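CaaX farnesyltransferase alpha subunit Ram2 (Aspergillus fumigatus, PDB 4L9P) forms the alpha subunit of protein farnesyltransferase, which probably attaches farnesyl, and possibly geranylgeranyl, groups to CaaX-motif proteins. Local coordinates at residues Lys175-Pro180 / Arg203-Phe208; Asp185-Leu190 / Leu245-Ser250. The protein carries 1 engineered substitution. One frame throughout, in Å; residues are numbered along the deposited sequence.

How the contacts relate
From the N terminus, the chain leaves helix 161-174 through the loop 175-180, runs down helix 180-192, returns along helix 197-208 and, after a longer connection, enters helix 238-254. Contact 1 folds the loop 175-180 against the end of helix 197-208, closing a mostly helical loop of 22 residues. Contact 2 closes a longer loop of 54 residues, less than half of them helical, from helix 180-192 to helix 238-254. Their segments alternate along the chain, so the two contacts cross. With centres about 13 Å apart they also touch: Arg-203 of contact 1 forms a salt bridge with Glu-187 of contact 2, and its guanidinium makes a cation-pi contact with Tyr-247. Helix 197-208 thereby joins both contacts.

Contact 1. Residues Lys175-Pro180 / Arg203-Phe208; sequences KLWDHP and RYMLRF
Trp-177 packs against the last turn of helix 197-208, its carbons resting mainly on backbone carbonyl oxygens. Its CD1 brings the indole edge to 3.4 Å from Met-205 O, near the ring plane, while its CB lies 3.7 Å from Leu-206 O. On the helix side, Leu-206 lays the CD2 methyl against the loop backbone, 3.8 Å from Trp-177 O.

A Met-aromatic contact adds to this packing. The Met-205 side chain crosses the indole at about a right angle, with SD 4.8 Å from the centroid of the five-membered ring and 56° off its normal. CG of Met-205 is anti to the backbone N (chi1 -175°), and bends further along the chain bring the sulfur to this oblique position.

The polar link runs through a water. This water accepts from Arg-207 NH1 at 2.8 Å, in the guanidinium plane, and can donate to Leu-206 O (2.8 Å) and Asp-178 OD1 (3.0 Å). Arg-211 NH2 also hydrogen-bonds Leu-206 O and forms a salt bridge with Asp-178 OD1.

A type I turn from Leu-176 to His-179, the N-cap of the next helix, completes an interhelical loop folded over a helix end within the all-helical, TPR-related repeat array of prenyltransferase alpha subunits.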
loop_
_atom_site.group_PDB
_atom_site.type_symbol
_atom_site.label_atom_id
_atom_site.label_comp_id
_atom_site.label_asym_id
_atom_site.label_seq_id
_atom_site.Cartn_x
_atom_site.Cartn_y
_atom_site.Cartn_z
ATOM N N LYS A 175 -9.687 9.481 -24.093
ATOM C CA LYS A 175 -11.096 9.012 -24.173
ATOM C C LYS A 175 -11.167 7.680 -24.964
ATOM O O LYS A 175 -11.885 7.544 -25.959
ATOM C CB LYS A 175 -12.049 10.089 -24.798
ATOM C CG LYS A 175 -11.990 11.383 -23.971
ATOM C CD LYS A 175 -13.081 12.412 -24.441
ATOM C CE LYS A 175 -12.939 13.747 -23.707
ATOM N NZ LYS A 175 -13.160 13.605 -22.221
ATOM N N LEU A 176 -10.427 6.703 -24.461
ATOM C CA LEU A 176 -10.209 5.430 -25.161
ATOM C C LEU A 176 -11.089 4.285 -24.658
ATOM O O LEU A 176 -10.837 3.132 -24.982
ATOM C CB LEU A 176 -8.735 5.023 -25.097
ATOM C CG LEU A 176 -7.754 6.082 -25.572
ATOM C CD1 LEU A 176 -6.350 5.491 -25.374
ATOM C CD2 LEU A 176 -8.022 6.402 -27.034
ATOM N N TRP A 177 -12.132 4.569 -23.862
ATOM C CA TRP A 177 -12.914 3.460 -23.241
ATOM C C TRP A 177 -13.433 2.519 -24.305
ATOM O O TRP A 177 -13.428 1.290 -24.079
ATOM C CB TRP A 177 -14.071 3.953 -22.403
ATOM C CG TRP A 177 -13.681 4.792 -21.243
ATOM C CD1 TRP A 177 -13.397 4.352 -19.971
ATOM C CD2 TRP A 177 -13.584 6.213 -21.205
ATOM N NE1 TRP A 177 -13.101 5.414 -19.151
ATOM C CE2 TRP A 177 -13.185 6.568 -19.892
ATOM C CE3 TRP A 177 -13.761 7.231 -22.151
ATOM C CZ2 TRP A 177 -13.031 7.879 -19.486
ATOM C CZ3 TRP A 177 -13.602 8.544 -21.736
ATOM C CH2 TRP A 177 -13.225 8.853 -20.411
ATOM N N ASP A 178 -13.833 3.059 -25.469
ATOM C CA ASP A 178 -14.402 2.210 -26.544
ATOM C C ASP A 178 -13.417 1.955 -27.675
ATOM O O ASP A 178 -13.770 1.400 -28.745
ATOM C CB ASP A 178 -15.672 2.840 -27.124
ATOM C CG ASP A 178 -16.812 2.887 -26.084
ATOM O OD1 ASP A 178 -16.849 1.998 -25.169
ATOM O OD2 ASP A 178 -17.610 3.831 -26.113
ATOM N N HIS A 179 -12.148 2.316 -27.427
ATOM C CA HIS A 179 -11.111 2.085 -28.486
ATOM C C HIS A 179 -10.838 0.576 -28.567
ATOM O O HIS A 179 -10.538 -0.057 -27.544
ATOM C CB HIS A 179 -9.871 2.874 -28.097
ATOM C CG HIS A 179 -8.761 2.843 -29.101
ATOM N ND1 HIS A 179 -7.999 1.716 -29.406
ATOM C CD2 HIS A 179 -8.290 3.856 -29.877
ATOM C CE1 HIS A 179 -7.094 2.059 -30.321
ATOM N NE2 HIS A 179 -7.262 3.350 -30.613
ATOM N N PRO A 180 -10.831 -0.041 -29.751
ATOM C CA PRO A 180 -10.829 -1.502 -29.794
ATOM C C PRO A 180 -9.503 -2.076 -29.328
ATOM O O PRO A 180 -9.516 -3.234 -28.850
ATOM C CB PRO A 180 -11.040 -1.838 -31.276
ATOM C CG PRO A 180 -10.942 -0.557 -31.975
ATOM C CD PRO A 180 -11.175 0.575 -31.071
ATOM N N ARG A 203 -10.333 -3.987 -17.526
ATOM C CA ARG A 203 -11.594 -4.294 -18.259
ATOM C C ARG A 203 -12.769 -3.588 -17.573
ATOM O O ARG A 203 -13.643 -3.033 -18.251
ATOM C CB ARG A 203 -11.866 -5.807 -18.280
ATOM C CG ARG A 203 -13.020 -6.136 -19.272
ATOM C CD ARG A 203 -13.334 -7.681 -19.235
ATOM N NE ARG A 203 -14.358 -7.890 -20.243
ATOM C CZ ARG A 203 -14.138 -8.260 -21.499
ATOM N NH1 ARG A 203 -12.906 -8.623 -21.919
ATOM N NH2 ARG A 203 -15.172 -8.265 -22.344
ATOM N N TYR A 204 -12.791 -3.638 -16.242
ATOM C CA TYR A 204 -13.888 -2.977 -15.537
ATOM C C TYR A 204 -13.885 -1.450 -15.850
ATOM O O TYR A 204 -14.935 -0.842 -16.116
ATOM C CB TYR A 204 -13.779 -3.203 -14.013
ATOM C CG TYR A 204 -14.967 -2.554 -13.317
ATOM C CD1 TYR A 204 -14.948 -1.193 -12.920
ATOM C CD2 TYR A 204 -16.118 -3.312 -13.011
ATOM C CE1 TYR A 204 -16.052 -0.597 -12.295
ATOM C CE2 TYR A 204 -17.217 -2.734 -12.365
ATOM C CZ TYR A 204 -17.184 -1.361 -12.045
ATOM O OH TYR A 204 -18.283 -0.767 -11.438
ATOM N N MET A 205 -12.726 -0.828 -15.847
ATOM C CA MET A 205 -12.678 0.581 -16.191
ATOM C C MET A 205 -13.228 0.828 -17.605
ATOM O O MET A 205 -14.043 1.761 -17.834
ATOM C CB MET A 205 -11.261 1.046 -16.145
ATOM C CG MET A 205 -11.147 2.548 -16.376
ATOM S SD MET A 205 -10.201 2.913 -17.825
ATOM C CE MET A 205 -9.440 1.493 -18.328
ATOM N N LEU A 206 -12.813 -0.005 -18.563
ATOM C CA LEU A 206 -13.240 0.238 -19.963
ATOM C C LEU A 206 -14.735 0.103 -20.051
ATOM O O LEU A 206 -15.371 0.862 -20.801
ATOM C CB LEU A 206 -12.612 -0.821 -20.879
ATOM C CG LEU A 206 -11.090 -0.743 -21.022
ATOM C CD1 LEU A 206 -10.585 -1.907 -21.880
ATOM C CD2 LEU A 206 -10.617 0.612 -21.601
ATOM N N ARG A 207 -15.319 -0.873 -19.365
ATOM C CA ARG A 207 -16.744 -1.169 -19.560
ATOM C C ARG A 207 -17.688 -0.410 -18.633
ATOM O O ARG A 207 -18.804 -0.040 -19.059
ATOM C CB ARG A 207 -16.994 -2.667 -19.430
ATOM C CG ARG A 207 -16.297 -3.511 -20.535
ATOM C CD ARG A 207 -16.973 -3.268 -21.849
ATOM N NE ARG A 207 -16.692 -4.310 -22.823
ATOM C CZ ARG A 207 -16.277 -4.048 -24.063
ATOM N NH1 ARG A 207 -15.976 -2.778 -24.407
ATOM N NH2 ARG A 207 -16.105 -5.052 -24.916
ATOM N N PHE A 208 -17.247 -0.184 -17.395
ATOM C CA PHE A 208 -18.136 0.275 -16.331
ATOM C C PHE A 208 -17.579 1.453 -15.618
ATOM O O PHE A 208 -18.270 2.007 -14.769
ATOM C CB PHE A 208 -18.475 -0.892 -15.368
ATOM C CG PHE A 208 -19.215 -1.977 -16.051
ATOM C CD1 PHE A 208 -20.519 -1.752 -16.434
ATOM C CD2 PHE A 208 -18.577 -3.160 -16.429
ATOM C CE1 PHE A 208 -21.220 -2.712 -17.130
ATOM C CE2 PHE A 208 -19.280 -4.157 -17.095
ATOM C CZ PHE A 208 -20.612 -3.904 -17.466
HETATM O O HOH W 1 -15.942 -0.224 -23.358
#

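Contact 2. Residues Asp185-Leu190 / Leu245-Ser250; sequences DVEALL and LQYSQS
Tyr-247 extends from helix 238-254 to Glu-187 and Leu-190 on helix 180-192, joining two non-consecutive helices of the alpha-helical, TPR-related repeat array. The backbones stay well apart, Glu-187 CA and Tyr-247 CA being 10.6 Å from each other, and the tyrosine side chain bridges much of that interval. Its CG stands anti to the backbone N (chi1 176°), which sends the ring out from its own helix.

Glu-187 comes at the ring with an extended side chain, and its carboxylate lies nearly parallel to the phenol, the two planes only 12° apart. Glu-187 OE2 sits 3.6 Å from Tyr-247 CE1 in an oblique position. The methylene Glu-187 CG is 3.8 Å from Tyr-247 OH. Arg-203 NH1 forms a salt bridge with this same OE2, and Arg-203 also makes a cation-pi contact with the ring; its positive charge would probably temper the approach of the carboxylate to the aromatic pi cloud.

Leu-190 also meets the phenol oxygen. Its CB points toward helix 238-254, and the side chain packs on Ala-199 and Trp-200 of the intervening helix 197-208. Leu-190 CD1 reaches 3.6 Å from Tyr-247 OH. A water that donates to Glu-187 O at 2.8 Å makes a longer, 3.3 Å hydrogen bond with Tyr-247 OH.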
loop_
_atom_site.group_PDB
_atom_site.type_symbol
_atom_site.label_atom_id
_atom_site.label_comp_id
_atom_site.label_asym_id
_atom_site.label_seq_id
_atom_site.Cartn_x
_atom_site.Cartn_y
_atom_site.Cartn_z
ATOM N N ASP A 185 -6.298 -5.632 -26.203
ATOM C CA ASP A 185 -5.070 -5.905 -25.428
ATOM C C ASP A 185 -5.418 -6.578 -24.090
ATOM O O ASP A 185 -4.710 -7.501 -23.686
ATOM C CB ASP A 185 -4.284 -4.596 -25.219
ATOM C CG ASP A 185 -3.622 -4.103 -26.493
ATOM O OD1 ASP A 185 -3.710 -4.782 -27.569
ATOM O OD2 ASP A 185 -3.015 -3.024 -26.422
ATOM N N VAL A 186 -6.524 -6.160 -23.460
ATOM C CA VAL A 186 -6.960 -6.883 -22.254
ATOM C C VAL A 186 -7.264 -8.341 -22.596
ATOM O O VAL A 186 -6.822 -9.239 -21.869
ATOM C CB VAL A 186 -8.237 -6.180 -21.707
ATOM C CG1 VAL A 186 -9.098 -7.142 -20.847
ATOM C CG2 VAL A 186 -7.884 -4.942 -20.948
ATOM N N GLU A 187 -7.954 -8.596 -23.716
ATOM C CA GLU A 187 -8.287 -9.971 -24.079
ATOM C C GLU A 187 -7.053 -10.797 -24.436
ATOM O O GLU A 187 -7.002 -11.999 -24.145
ATOM C CB GLU A 187 -9.399 -10.000 -25.174
ATOM C CG GLU A 187 -10.707 -9.512 -24.463
ATOM C CD GLU A 187 -11.923 -9.529 -25.282
ATOM O OE1 GLU A 187 -11.786 -9.702 -26.520
ATOM O OE2 GLU A 187 -13.004 -9.316 -24.690
ATOM N N ALA A 188 -6.046 -10.185 -25.058
ATOM C CA ALA A 188 -4.825 -10.931 -25.333
ATOM C C ALA A 188 -4.139 -11.312 -24.029
ATOM O O ALA A 188 -3.589 -12.415 -23.901
ATOM C CB ALA A 188 -3.885 -10.105 -26.195
ATOM N N LEU A 189 -4.108 -10.387 -23.050
ATOM C CA LEU A 189 -3.464 -10.672 -21.755
ATOM C C LEU A 189 -4.282 -11.743 -21.040
ATOM O O LEU A 189 -3.655 -12.615 -20.375
ATOM C CB LEU A 189 -3.358 -9.384 -20.953
ATOM C CG LEU A 189 -2.242 -8.478 -21.561
ATOM C CD1 LEU A 189 -2.474 -7.026 -21.150
ATOM C CD2 LEU A 189 -0.849 -8.976 -21.129
ATOM N N LEU A 190 -5.607 -11.705 -21.151
ATOM C CA LEU A 190 -6.414 -12.738 -20.455
ATOM C C LEU A 190 -6.380 -14.086 -21.168
ATOM O O LEU A 190 -6.582 -15.126 -20.567
ATOM C CB LEU A 190 -7.832 -12.243 -20.236
ATOM C CG LEU A 190 -7.936 -11.076 -19.264
ATOM C CD1 LEU A 190 -9.389 -10.661 -19.191
ATOM C CD2 LEU A 190 -7.385 -11.488 -17.868
ATOM N N LEU A 245 -21.394 -10.403 -18.539
ATOM C CA LEU A 245 -21.635 -11.572 -17.685
ATOM C C LEU A 245 -21.385 -12.889 -18.429
ATOM O O LEU A 245 -20.830 -13.848 -17.853
ATOM C CB LEU A 245 -23.046 -11.503 -17.079
ATOM C CG LEU A 245 -23.291 -10.359 -16.107
ATOM C CD1 LEU A 245 -24.762 -10.316 -15.775
ATOM C CD2 LEU A 245 -22.435 -10.527 -14.815
ATOM N N GLN A 246 -21.801 -12.955 -19.704
ATOM C CA GLN A 246 -21.528 -14.166 -20.445
ATOM C C GLN A 246 -20.032 -14.371 -20.629
ATOM O O GLN A 246 -19.516 -15.513 -20.506
ATOM C CB GLN A 246 -22.231 -14.087 -21.828
ATOM C CG GLN A 246 -22.038 -15.296 -22.700
ATOM C CD GLN A 246 -22.888 -15.183 -23.972
ATOM O OE1 GLN A 246 -22.467 -14.577 -24.966
ATOM N NE2 GLN A 246 -24.100 -15.746 -23.933
ATOM N N TYR A 247 -19.309 -13.276 -20.902
ATOM C CA TYR A 247 -17.863 -13.368 -21.053
ATOM C C TYR A 247 -17.224 -13.920 -19.756
ATOM O O TYR A 247 -16.350 -14.827 -19.758
ATOM C CB TYR A 247 -17.270 -11.998 -21.388
ATOM C CG TYR A 247 -15.757 -11.983 -21.467
ATOM C CD1 TYR A 247 -15.101 -12.339 -22.657
ATOM C CD2 TYR A 247 -14.987 -11.580 -20.371
ATOM C CE1 TYR A 247 -13.733 -12.315 -22.744
ATOM C CE2 TYR A 247 -13.622 -11.579 -20.424
ATOM C CZ TYR A 247 -12.991 -11.941 -21.605
ATOM O OH TYR A 247 -11.630 -11.886 -21.659
ATOM N N SER A 248 -17.668 -13.379 -18.653
ATOM C CA SER A 248 -17.162 -13.816 -17.330
ATOM C C SER A 248 -17.419 -15.312 -17.104
ATOM O O SER A 248 -16.501 -15.995 -16.612
ATOM C CB SER A 248 -17.813 -12.999 -16.222
ATOM O OG SER A 248 -17.492 -11.633 -16.394
ATOM N N GLN A 249 -18.649 -15.792 -17.405
ATOM C CA GLN A 249 -18.928 -17.215 -17.232
ATOM C C GLN A 249 -17.991 -18.028 -18.099
ATOM O O GLN A 249 -17.490 -19.049 -17.663
ATOM C CB GLN A 249 -20.380 -17.551 -17.547
ATOM C CG GLN A 249 -21.341 -16.964 -16.542
ATOM C CD GLN A 249 -22.763 -17.503 -16.693
ATOM O OE1 GLN A 249 -23.069 -18.175 -17.679
ATOM N NE2 GLN A 249 -23.622 -17.236 -15.707
ATOM N N SER A 250 -17.776 -17.613 -19.348
ATOM C CA SER A 250 -16.905 -18.398 -20.240
ATOM C C SER A 250 -15.476 -18.475 -19.716
ATOM O O SER A 250 -14.815 -19.506 -19.829
ATOM C CB SER A 250 -16.847 -17.769 -21.614
ATOM O OG SER A 250 -18.086 -17.890 -22.268
HETATM O O HOH W 2 -9.448 -13.359 -23.623
#